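Local coordinates for protein photoreceptor-histidine kinase BphP (PDB 6BAF) that senses light through a bound bilin chromophore and, as a phytochrome histidine kinase, probably passes the signal on to a phosphorelay that influences cell development, at residues Val29-Ser34 / Pro224-Pro229; Pro59-Pro64 / Pro79-Trp84; Leu120-Ala125 / Val286-Glu291; Pro211-Gln216 / Glu246-Met251. One frame throughout, in Å; residues are numbered along the deposited sequence.

Interaction 1. Residues Val29-Ser34 / Pro224-Pro229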
# COMPACT_ATOMS: atom_id res chain seq x y z
N VAL A 29 30.39 -11.27 -6.05
CA VAL A 29 30.74 -12.49 -6.76
C VAL A 29 29.74 -13.58 -6.40
O VAL A 29 29.43 -13.78 -5.21
CB VAL A 29 32.18 -12.93 -6.39
CG1 VAL A 29 32.51 -14.28 -7.04
CG2 VAL A 29 33.20 -11.85 -6.79
N LEU A 30 29.25 -14.33 -7.40
CA LEU A 30 28.31 -15.42 -7.13
C LEU A 30 29.07 -16.57 -6.50
O LEU A 30 29.90 -17.22 -7.17
CB LEU A 30 27.63 -15.94 -8.40
CG LEU A 30 26.94 -15.04 -9.45
CD1 LEU A 30 25.78 -15.74 -10.18
CD2 LEU A 30 26.55 -13.75 -8.90
N THR A 31 28.77 -16.88 -5.25
CA THR A 31 29.36 -18.05 -4.62
C THR A 31 28.45 -19.26 -4.60
O THR A 31 28.92 -20.37 -4.30
CB THR A 31 29.75 -17.73 -3.18
OG1 THR A 31 28.55 -17.49 -2.45
CG2 THR A 31 30.65 -16.48 -3.14
N HIS A 32 27.14 -19.08 -4.79
CA HIS A 32 26.17 -20.16 -4.88
C HIS A 32 25.19 -19.81 -6.00
O HIS A 32 24.89 -18.64 -6.23
CB HIS A 32 25.34 -20.42 -3.61
CG HIS A 32 26.12 -20.59 -2.33
ND1 HIS A 32 27.04 -19.66 -1.88
CD2 HIS A 32 26.03 -21.54 -1.36
CE1 HIS A 32 27.50 -20.05 -0.70
NE2 HIS A 32 26.90 -21.18 -0.36
N ALA A 33 24.69 -20.84 -6.68
CA ALA A 33 23.66 -20.70 -7.69
C ALA A 33 22.84 -21.97 -7.71
O ALA A 33 23.38 -23.07 -7.61
CB ALA A 33 24.24 -20.45 -9.08
N SER A 34 21.52 -21.83 -7.80
CA SER A 34 20.71 -23.03 -7.87
C SER A 34 20.82 -23.62 -9.28
O SER A 34 21.02 -22.90 -10.27
CB SER A 34 19.26 -22.70 -7.48
OG SER A 34 18.76 -21.71 -8.34
N PRO A 224 33.93 -24.28 -4.58
CA PRO A 224 34.70 -25.08 -3.62
C PRO A 224 35.03 -24.25 -2.39
O PRO A 224 35.29 -23.05 -2.50
CB PRO A 224 35.98 -25.44 -4.39
CG PRO A 224 35.63 -25.29 -5.84
CD PRO A 224 34.60 -24.17 -5.89
N GLY A 225 34.97 -24.86 -1.23
CA GLY A 225 35.15 -24.15 0.00
C GLY A 225 33.88 -23.50 0.53
O GLY A 225 33.82 -23.17 1.72
N HIS A 226 32.88 -23.30 -0.31
CA HIS A 226 31.63 -22.67 0.09
C HIS A 226 30.63 -23.79 0.28
O HIS A 226 30.99 -24.96 0.25
CB HIS A 226 31.26 -21.60 -0.94
CG HIS A 226 32.24 -20.50 -1.00
ND1 HIS A 226 32.04 -19.29 -0.36
CD2 HIS A 226 33.49 -20.43 -1.53
CE1 HIS A 226 33.10 -18.52 -0.54
NE2 HIS A 226 33.99 -19.18 -1.26
N GLY A 227 29.38 -23.47 0.47
CA GLY A 227 28.52 -24.47 1.12
C GLY A 227 29.03 -25.86 1.61
O GLY A 227 29.43 -26.63 0.76
N GLU A 228 29.00 -26.26 2.88
CA GLU A 228 28.28 -25.74 4.07
C GLU A 228 26.82 -25.38 3.81
O GLU A 228 26.48 -24.63 2.89
CB GLU A 228 29.02 -24.57 4.72
CG GLU A 228 30.40 -25.02 5.28
CD GLU A 228 31.63 -24.25 4.71
OE1 GLU A 228 31.47 -23.49 3.67
OE2 GLU A 228 32.78 -24.46 5.26
N PRO A 229 25.95 -25.97 4.62
CA PRO A 229 24.51 -25.76 4.44
C PRO A 229 24.20 -24.27 4.45
O PRO A 229 24.70 -23.53 5.30
CB PRO A 229 23.90 -26.49 5.63
CG PRO A 229 24.99 -27.55 6.01
CD PRO A 229 26.27 -26.81 5.79
O HOH W 1 26.87 -22.03 2.41
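Thr31 and His32 of a PAS strand meet His226 and Gly227 of a long GAF-domain loop. Strand 218-222, just before this loop, joins the PAS sheet beside strand 30-34. This fits the knotted PAS-GAF arrangement of phytochromes. Thr31 and His32 form a classic beta bulge, both facing Val22, and both side chains take part in the contact.

Thr31 and His226 meet by van der Waals contact. Thr31 CB lies 4.0 Å from His226 ND1, and Thr31 CG2 lies 4.1 Å from His226 CE1. The two side chains cross at about a right angle. The His32 side chain also crosses that of His226 at about a right angle, with His32 CE1 4.1 Å from His226 CB. His32 NE2 is 3.5 Å from Gly227 N.

Polar contacts hold the His32 ring at both nitrogens. Thr31 OG1 sits between its own backbone N and carbonyl carbon (chi1 66°). From there it lies in the plane of the His32 ring, at the edge, and is hydrogen-bonded to ND1 at 2.7 Å. His226 ND1 is hydrogen-bonded to Arg103. On the far side of the His32 ring a water is 2.9 Å from His32 NE2. That water donates a 2.7 Å hydrogen bond to Glu228 O.

Interaction 2. Residues Pro59-Pro64 / Pro79-Trp84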
# COMPACT_ATOMS: atom_id res chain seq x y z
N PRO A 59 23.39 -3.27 -18.93
CA PRO A 59 24.25 -2.22 -18.34
C PRO A 59 23.54 -1.01 -17.77
O PRO A 59 24.08 -0.39 -16.84
CB PRO A 59 25.16 -1.83 -19.51
CG PRO A 59 25.28 -3.09 -20.30
CD PRO A 59 23.90 -3.71 -20.25
N SER A 60 22.36 -0.63 -18.26
CA SER A 60 21.70 0.55 -17.70
C SER A 60 20.98 0.27 -16.37
O SER A 60 20.72 1.21 -15.61
CB SER A 60 20.71 1.14 -18.71
OG SER A 60 19.58 0.30 -18.87
N VAL A 61 20.63 -0.99 -16.11
CA VAL A 61 20.09 -1.44 -14.83
C VAL A 61 21.17 -1.74 -13.79
O VAL A 61 20.88 -1.81 -12.59
CB VAL A 61 19.22 -2.67 -15.18
CG1 VAL A 61 18.86 -3.54 -13.95
CG2 VAL A 61 17.98 -2.21 -15.88
N ARG A 62 22.44 -1.85 -14.22
CA ARG A 62 23.45 -2.52 -13.42
C ARG A 62 23.86 -1.69 -12.21
O ARG A 62 23.75 -2.14 -11.06
CB ARG A 62 24.66 -2.84 -14.30
CG ARG A 62 25.88 -3.29 -13.56
CD ARG A 62 27.06 -3.25 -14.52
NE ARG A 62 26.94 -4.30 -15.53
CZ ARG A 62 27.38 -4.21 -16.79
NH1 ARG A 62 27.96 -3.09 -17.24
NH2 ARG A 62 27.21 -5.26 -17.61
N GLU A 63 24.35 -0.47 -12.45
CA GLU A 63 24.75 0.41 -11.36
C GLU A 63 23.70 0.56 -10.27
O GLU A 63 24.06 0.45 -9.08
CB GLU A 63 25.14 1.77 -11.94
CG GLU A 63 25.62 2.77 -10.90
CD GLU A 63 25.11 4.20 -11.19
OE1 GLU A 63 25.86 4.98 -11.84
OE2 GLU A 63 23.96 4.53 -10.75
N PRO A 64 22.42 0.84 -10.57
CA PRO A 64 21.44 0.96 -9.47
C PRO A 64 21.22 -0.36 -8.74
O PRO A 64 21.05 -0.37 -7.51
CB PRO A 64 20.16 1.42 -10.18
CG PRO A 64 20.60 1.91 -11.49
CD PRO A 64 21.78 1.11 -11.87
N PRO A 79 11.02 -4.80 -4.07
CA PRO A 79 11.72 -5.71 -4.99
C PRO A 79 12.76 -4.97 -5.84
O PRO A 79 12.61 -3.79 -6.13
CB PRO A 79 10.59 -6.27 -5.85
CG PRO A 79 9.57 -5.03 -5.94
CD PRO A 79 9.68 -4.40 -4.54
N LEU A 80 13.83 -5.66 -6.21
CA LEU A 80 14.83 -5.07 -7.07
C LEU A 80 14.46 -5.38 -8.51
O LEU A 80 14.00 -6.48 -8.80
CB LEU A 80 16.22 -5.63 -6.75
CG LEU A 80 16.53 -5.61 -5.25
CD1 LEU A 80 17.84 -6.36 -4.99
CD2 LEU A 80 16.57 -4.17 -4.70
N LYS A 81 14.65 -4.42 -9.39
CA LYS A 81 14.48 -4.71 -10.81
C LYS A 81 15.76 -5.35 -11.32
O LYS A 81 16.84 -4.76 -11.23
CB LYS A 81 14.15 -3.43 -11.58
CG LYS A 81 14.04 -3.70 -13.08
CD LYS A 81 13.56 -2.48 -13.89
CE LYS A 81 14.28 -1.20 -13.45
NZ LYS A 81 15.56 -1.01 -14.18
N VAL A 82 15.66 -6.57 -11.81
CA VAL A 82 16.81 -7.29 -12.32
C VAL A 82 16.51 -7.61 -13.77
O VAL A 82 15.51 -8.27 -14.06
CB VAL A 82 17.09 -8.58 -11.52
CG1 VAL A 82 18.17 -9.39 -12.22
CG2 VAL A 82 17.45 -8.24 -10.05
N VAL A 83 17.37 -7.15 -14.67
CA VAL A 83 17.23 -7.43 -16.09
C VAL A 83 18.45 -8.26 -16.50
O VAL A 83 19.58 -7.75 -16.51
CB VAL A 83 17.11 -6.15 -16.92
CG1 VAL A 83 17.01 -6.48 -18.41
CG2 VAL A 83 15.90 -5.31 -16.42
N TRP A 84 18.23 -9.52 -16.82
CA TRP A 84 19.31 -10.44 -17.15
C TRP A 84 19.57 -10.48 -18.65
O TRP A 84 18.78 -11.07 -19.40
CB TRP A 84 18.97 -11.84 -16.66
CG TRP A 84 19.71 -12.11 -15.46
CD1 TRP A 84 19.46 -11.59 -14.22
CD2 TRP A 84 20.82 -12.95 -15.30
NE1 TRP A 84 20.37 -12.05 -13.30
CE2 TRP A 84 21.21 -12.90 -13.92
CE3 TRP A 84 21.52 -13.76 -16.16
CZ2 TRP A 84 22.26 -13.61 -13.40
CZ3 TRP A 84 22.56 -14.46 -15.64
CH2 TRP A 84 22.92 -14.38 -14.26
O HOH W 2 17.97 -2.00 -10.84
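Lys81 and Val83 of the edge strand both meet Val61 of helix 59-69. Of the helix segment, Val61 alone carries the contact.

Lys81 comes first along the strand. Its chain starts extended and then bends at its third and fourth torsions (chi3 45°, chi4 87°). The bends fold the amine back over Val61. NZ ends 3.2 Å from Val61 CG2, which is tight for an amine and a methyl group, so the exact place of NZ is doubtful. The backbone of Lys81 is also engaged. Its O lies 3.6 Å from Val61 CG1. A water donates to Lys81 O at 3.0 Å, and gives a weak bond to Val61 O at 3.4 Å.

Val82 points away from Val61. It packs on Leu65, further along the same helix, and on Leu108. Its backbone pairs with Phe93 of the next strand.

Val83 turns back toward the helix. Its CG2 touches Val61 CG2 at 3.8 Å, and the two side chains cross at about a right angle. Val83 N is buried here and has no partner in the model. Val61 CG1 sits 4.0 Å from Val83 N, where a methyl group can offer no acceptor.

Trp84 ends the segment on the same side of the strand as Val82, with its ring near Phe56.

This is the PAS fold. Helix 59-69 leads into strand 80-85, the outermost strand of an antiparallel sheet with strand order 2-1-5-4-3, and packs against it.

Interaction 3. Residues Leu120-Ala125 / Val286-Glu291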
# COMPACT_ATOMS: atom_id res chain seq x y z
N LEU A 120 0.07 -0.81 -8.98
CA LEU A 120 -1.32 -0.37 -8.92
C LEU A 120 -2.19 -1.40 -8.24
O LEU A 120 -3.04 -1.06 -7.40
CB LEU A 120 -1.82 -0.06 -10.34
CG LEU A 120 -3.24 0.53 -10.48
CD1 LEU A 120 -3.47 1.66 -9.48
CD2 LEU A 120 -3.46 1.03 -11.89
N SER A 121 -1.97 -2.69 -8.53
CA SER A 121 -2.75 -3.72 -7.83
C SER A 121 -2.49 -3.70 -6.34
O SER A 121 -3.43 -3.87 -5.54
CB SER A 121 -2.42 -5.09 -8.40
OG SER A 121 -2.43 -4.99 -9.81
N PHE A 122 -1.24 -3.52 -5.91
CA PHE A 122 -0.97 -3.46 -4.47
C PHE A 122 -1.70 -2.27 -3.83
O PHE A 122 -2.28 -2.40 -2.74
CB PHE A 122 0.54 -3.36 -4.21
CG PHE A 122 0.91 -3.20 -2.76
CD1 PHE A 122 0.99 -1.94 -2.17
CD2 PHE A 122 1.22 -4.32 -2.00
CE1 PHE A 122 1.33 -1.80 -0.82
CE2 PHE A 122 1.58 -4.19 -0.65
CZ PHE A 122 1.63 -2.93 -0.05
N PHE A 123 -1.59 -1.08 -4.45
CA PHE A 123 -2.29 0.13 -3.99
C PHE A 123 -3.78 -0.15 -3.74
O PHE A 123 -4.27 0.06 -2.62
CB PHE A 123 -2.07 1.24 -5.04
CG PHE A 123 -2.85 2.48 -4.82
CD1 PHE A 123 -2.33 3.51 -4.03
CD2 PHE A 123 -4.09 2.65 -5.42
CE1 PHE A 123 -3.02 4.70 -3.84
CE2 PHE A 123 -4.83 3.86 -5.24
CZ PHE A 123 -4.28 4.89 -4.45
N HIS A 124 -4.48 -0.73 -4.71
CA HIS A 124 -5.92 -0.99 -4.54
C HIS A 124 -6.18 -2.10 -3.52
O HIS A 124 -7.10 -1.99 -2.67
CB HIS A 124 -6.57 -1.36 -5.88
CG HIS A 124 -6.69 -0.21 -6.84
ND1 HIS A 124 -7.30 0.99 -6.50
CD2 HIS A 124 -6.29 -0.07 -8.13
CE1 HIS A 124 -7.22 1.83 -7.52
NE2 HIS A 124 -6.64 1.21 -8.52
N ALA A 125 -5.39 -3.17 -3.58
CA ALA A 125 -5.59 -4.30 -2.66
C ALA A 125 -5.49 -3.85 -1.21
O ALA A 125 -6.35 -4.18 -0.39
CB ALA A 125 -4.55 -5.39 -2.94
N VAL A 286 0.54 -9.45 -5.35
CA VAL A 286 -0.55 -10.05 -4.57
C VAL A 286 -0.02 -10.63 -3.27
O VAL A 286 -0.57 -10.37 -2.19
CB VAL A 286 -1.28 -11.11 -5.42
CG1 VAL A 286 -2.41 -11.79 -4.65
CG2 VAL A 286 -1.77 -10.48 -6.70
N ARG A 287 1.08 -11.41 -3.33
CA ARG A 287 1.62 -11.99 -2.10
C ARG A 287 1.90 -10.91 -1.08
O ARG A 287 1.53 -11.03 0.09
CB ARG A 287 2.92 -12.77 -2.36
CG ARG A 287 2.76 -13.99 -3.17
CD ARG A 287 3.95 -14.95 -2.95
NE ARG A 287 5.28 -14.34 -2.92
CZ ARG A 287 6.09 -14.23 -3.98
NH1 ARG A 287 5.67 -14.66 -5.16
NH2 ARG A 287 7.30 -13.69 -3.84
N THR A 288 2.54 -9.84 -1.52
CA THR A 288 2.91 -8.75 -0.61
C THR A 288 1.68 -8.02 -0.07
O THR A 288 1.67 -7.58 1.09
CB THR A 288 3.82 -7.80 -1.37
OG1 THR A 288 4.74 -8.62 -2.12
CG2 THR A 288 4.63 -7.07 -0.42
N ALA A 289 0.64 -7.86 -0.90
CA ALA A 289 -0.62 -7.29 -0.42
C ALA A 289 -1.21 -8.17 0.66
O ALA A 289 -1.63 -7.70 1.73
CB ALA A 289 -1.58 -7.12 -1.62
N CYS A 290 -1.18 -9.48 0.43
CA CYS A 290 -1.73 -10.39 1.43
C CYS A 290 -0.93 -10.35 2.71
O CYS A 290 -1.50 -10.30 3.81
CB CYS A 290 -1.79 -11.80 0.89
SG CYS A 290 -3.06 -11.98 -0.36
N GLU A 291 0.40 -10.34 2.60
CA GLU A 291 1.21 -10.31 3.81
C GLU A 291 1.00 -8.99 4.55
O GLU A 291 0.97 -8.96 5.78
CB GLU A 291 2.70 -10.59 3.49
CG GLU A 291 3.54 -9.48 2.81
CD GLU A 291 4.99 -9.95 2.45
OE1 GLU A 291 5.28 -11.14 2.64
OE2 GLU A 291 5.83 -9.12 2.00
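Phe122 and Ala289 mark the nearest point of two helical segments that run nearly side by side: their CA atoms are 5.6 Å apart, the axes approach to 9.2 Å, and the signed crossing angle is -23°.

Phe122 supplies the large group. Its CG lies opposite the backbone N (chi1 176°), which carries the ring across to the other helix. The ring meets that helix with its edge. CE2 is 3.8 Å from Thr288 O, and CD2 is 3.8 Å from Ala289 N, so the ring rests on the peptide between these residues. CD2 also touches Ala289 CB at 4.0 Å. One turn on, Ala125 CB meets Ala289 CB at 3.7 Å, methyl to methyl. The hydroxyl of Thr288 is hydrogen-bonded to Tyr284 O within its own helix, while its CG2 is 4.2 Å from Phe122 CE2.

Helix 139-154 adds Leu153 against Ala125. Arg287, on another side of helix 284-300, packs on strand 207-210. The second subunit also reaches this place: Phe122 meets Phe123 of that subunit edge-to-face, so helix 120-135 packs both within its own chain and across the dimer.

Interaction 4. Residues Pro211-Gln216 / Glu246-Met251. With BLR (3-[5-[(Z)-(4-ethenyl-3-methyl-5-oxidanylidene-pyrrol-2-ylidene)methyl]-2-[[5-[(Z)-(3-ethenyl-4-methyl-5-oxidanylidene-pyrrol-2-ylidene)methyl]-3-(3-hydroxy-3-oxopropyl)-4-methyl-1H-pyrrol-2-yl]methyl]-4-methyl-1H-pyrrol-3-yl]propanoic acid), chain B.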
# COMPACT_ATOMS: atom_id res chain seq x y z
N PRO A 211 3.69 -23.00 -4.72
CA PRO A 211 2.73 -22.86 -5.83
C PRO A 211 2.37 -24.17 -6.51
O PRO A 211 1.34 -24.22 -7.18
CB PRO A 211 3.43 -21.90 -6.80
CG PRO A 211 4.89 -21.89 -6.38
CD PRO A 211 4.95 -22.27 -4.94
N THR A 212 3.22 -25.20 -6.41
CA THR A 212 2.85 -26.56 -6.75
C THR A 212 3.59 -27.52 -5.83
O THR A 212 4.81 -27.37 -5.61
CB THR A 212 3.15 -26.91 -8.21
OG1 THR A 212 2.79 -28.27 -8.41
CG2 THR A 212 4.63 -26.72 -8.56
N ILE A 213 2.87 -28.50 -5.26
CA ILE A 213 3.57 -29.47 -4.43
C ILE A 213 4.34 -30.50 -5.23
O ILE A 213 5.09 -31.27 -4.63
CB ILE A 213 2.63 -30.24 -3.48
CG1 ILE A 213 1.81 -31.25 -4.28
CG2 ILE A 213 1.80 -29.25 -2.65
CD1 ILE A 213 0.98 -32.18 -3.39
N ASP A 214 4.23 -30.52 -6.57
CA ASP A 214 4.96 -31.45 -7.45
C ASP A 214 6.06 -30.68 -8.15
O ASP A 214 5.84 -30.03 -9.18
CB ASP A 214 4.03 -32.08 -8.48
CG ASP A 214 2.98 -32.96 -7.83
OD1 ASP A 214 3.35 -33.74 -6.92
OD2 ASP A 214 1.78 -32.84 -8.21
N TYR A 215 7.25 -30.74 -7.59
CA TYR A 215 8.37 -30.05 -8.20
C TYR A 215 9.62 -30.86 -7.92
O TYR A 215 9.69 -31.60 -6.93
CB TYR A 215 8.51 -28.61 -7.65
CG TYR A 215 8.86 -28.51 -6.16
CD1 TYR A 215 10.19 -28.50 -5.73
CD2 TYR A 215 7.86 -28.40 -5.20
CE1 TYR A 215 10.52 -28.40 -4.37
CE2 TYR A 215 8.17 -28.29 -3.84
CZ TYR A 215 9.51 -28.30 -3.44
OH TYR A 215 9.83 -28.18 -2.13
N GLN A 216 10.60 -30.71 -8.78
CA GLN A 216 11.89 -31.32 -8.53
C GLN A 216 12.78 -30.30 -7.84
O GLN A 216 13.11 -29.28 -8.47
CB GLN A 216 12.50 -31.79 -9.85
CG GLN A 216 13.91 -32.34 -9.73
CD GLN A 216 13.86 -33.86 -9.55
OE1 GLN A 216 14.27 -34.38 -8.51
NE2 GLN A 216 13.33 -34.57 -10.57
N GLU A 246 3.95 -34.44 1.58
CA GLU A 246 3.12 -35.64 1.54
C GLU A 246 1.85 -35.47 2.36
O GLU A 246 0.81 -36.01 1.99
CB GLU A 246 3.91 -36.88 1.97
CG GLU A 246 3.26 -38.17 1.41
CD GLU A 246 3.45 -38.36 -0.12
OE1 GLU A 246 2.73 -39.23 -0.72
OE2 GLU A 246 4.32 -37.66 -0.73
N TYR A 247 1.90 -34.68 3.44
CA TYR A 247 0.67 -34.23 4.06
C TYR A 247 -0.26 -33.55 3.04
O TYR A 247 -1.46 -33.81 3.04
CB TYR A 247 0.99 -33.26 5.18
CG TYR A 247 -0.19 -32.74 6.00
CD1 TYR A 247 -0.59 -33.43 7.11
CD2 TYR A 247 -0.84 -31.53 5.72
CE1 TYR A 247 -1.57 -33.00 7.91
CE2 TYR A 247 -1.93 -31.06 6.57
CZ TYR A 247 -2.27 -31.83 7.66
OH TYR A 247 -3.28 -31.51 8.58
N LEU A 248 0.28 -32.67 2.20
CA LEU A 248 -0.56 -31.92 1.27
C LEU A 248 -1.14 -32.86 0.23
O LEU A 248 -2.35 -32.84 -0.03
CB LEU A 248 0.23 -30.77 0.61
CG LEU A 248 0.60 -29.60 1.56
CD1 LEU A 248 1.34 -28.41 0.90
CD2 LEU A 248 -0.63 -29.15 2.26
N HIS A 249 -0.29 -33.72 -0.34
CA HIS A 249 -0.74 -34.74 -1.28
C HIS A 249 -1.88 -35.59 -0.72
O HIS A 249 -2.89 -35.81 -1.40
CB HIS A 249 0.44 -35.62 -1.67
CG HIS A 249 0.14 -36.58 -2.78
ND1 HIS A 249 0.65 -36.43 -4.05
CD2 HIS A 249 -0.61 -37.70 -2.81
CE1 HIS A 249 0.23 -37.42 -4.82
NE2 HIS A 249 -0.54 -38.21 -4.08
N ASN A 250 -1.76 -36.05 0.53
CA ASN A 250 -2.81 -36.88 1.13
C ASN A 250 -4.06 -36.07 1.43
O ASN A 250 -5.17 -36.61 1.48
CB ASN A 250 -2.35 -37.51 2.45
CG ASN A 250 -3.54 -38.12 3.25
OD1 ASN A 250 -4.15 -37.49 4.15
ND2 ASN A 250 -3.93 -39.35 2.84
N MET A 251 -3.89 -34.81 1.76
CA MET A 251 -5.04 -34.00 1.98
C MET A 251 -5.75 -33.66 0.67
O MET A 251 -6.85 -33.09 0.70
CB MET A 251 -4.58 -32.76 2.73
CG MET A 251 -5.59 -32.14 3.56
SD MET A 251 -4.76 -30.79 4.35
CE MET A 251 -5.71 -29.41 3.79
CHA BLR B . 4.06 -26.98 7.78
NA BLR B . 1.65 -27.68 8.16
C1A BLR B . 2.56 -26.79 7.76
C2A BLR B . 1.94 -25.62 7.33
C3A BLR B . 0.61 -25.79 7.49
C4A BLR B . 0.44 -27.09 7.99
CMA BLR B . -0.48 -24.72 7.15
CAA BLR B . 2.66 -24.38 6.80
CBA BLR B . 3.07 -24.51 5.30
CGA BLR B . 1.87 -24.29 4.37
O1A BLR B . 1.28 -23.17 4.44
O2A BLR B . 1.45 -25.18 3.54
CHB BLR B . -0.82 -27.83 8.39
NB BLR B . -2.37 -27.17 6.51
C1B BLR B . -2.01 -27.64 7.91
C2B BLR B . -3.30 -27.89 8.61
C3B BLR B . -4.39 -27.60 7.77
C4B BLR B . -3.89 -27.14 6.44
CMB BLR B . -3.45 -28.38 10.05
OB BLR B . -4.52 -26.82 5.49
CAB BLR B . -5.85 -27.73 8.24
CBB BLR B . -6.85 -27.32 7.50
NC BLR B . 3.02 -32.18 9.34
C1C BLR B . 2.22 -33.38 9.82
C2C BLR B . 3.22 -34.29 10.46
C3C BLR B . 4.53 -33.74 10.43
C4C BLR B . 4.47 -32.42 9.73
CMC BLR B . 2.82 -35.61 11.08
OC BLR B . 1.06 -33.57 9.69
CAC BLR B . 5.80 -34.40 11.00
CBC BLR B . 5.86 -34.83 12.27
CHD BLR B . 5.48 -31.64 9.51
ND BLR B . 4.19 -29.40 8.71
C1D BLR B . 5.39 -30.23 8.97
C2D BLR B . 6.60 -29.52 8.61
C3D BLR B . 6.19 -28.20 8.14
C4D BLR B . 4.69 -28.07 8.21
CMD BLR B . 8.03 -30.07 8.73
CAD BLR B . 7.12 -27.11 7.65
CBD BLR B . 7.15 -27.16 6.13
CGD BLR B . 8.22 -26.13 5.81
O1D BLR B . 8.03 -24.91 6.15
O2D BLR B . 9.31 -26.53 5.30
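Ile213 rests on Leu248 and His249, joining a loop to helix 242-251. Its CB points toward the helix, and the two branches then part. CG2 goes to Leu248, 3.7 Å from CD1 and 3.9 Å from CB. CG1 lies between the backbone N and the carbonyl carbon (chi1 74°). The chain runs on extended from there (chi2 173°) and sends CD1 to the next residue of the helix. CD1 sits 3.6 Å from His249 N and 3.9 Å from His249 CB. The tip of the isoleucine thus lies against backbone as well as side chain. Leu245, one turn earlier in the helix, also packs on Ile213.

The loop backbone around Ile213 is shaped by an ST turn. Asp214 N donates to Thr212 OG1 at 3.2 Å, with an N-H...O angle of 161°. Gln254 also bonds to Thr212 OG1 and to Asp214 OD2.

Other residues of the helix turn to the bilin. Tyr247 CD1 is 3.1 Å from the chromophore carbonyl oxygen OC. Met251 CE is 3.3 Å from the carbonyl oxygen OB at the other end of the tetrapyrrole. His244, earlier in the helix, is hydrogen-bonded to the bilin. The helix therefore has the loop on one flank and the ligand on another, an arrangement belonging to the chromophore pocket of a phytochrome GAF domain.

From the N terminus, 29-34 opens interaction 1, which waits almost 200 residues for its partner. Interaction 2 opens and closes within that span, at 59-64 and 79-84, and ties a PAS helix to the sheet that interaction 1 also reaches. Segment 120-125 then opens interaction 3, and 211-216 opens interaction 4. The return of the chain at 224-229 closes interaction 1, so interaction 1 crosses both 3 and 4. Interaction 4 closes at 246-251 beside the bilin. Interaction 3 closes last, at 286-291, and encloses interaction 4. Interaction 1 joins the PAS and GAF parts, while 3 links two long helices near the dimer contact.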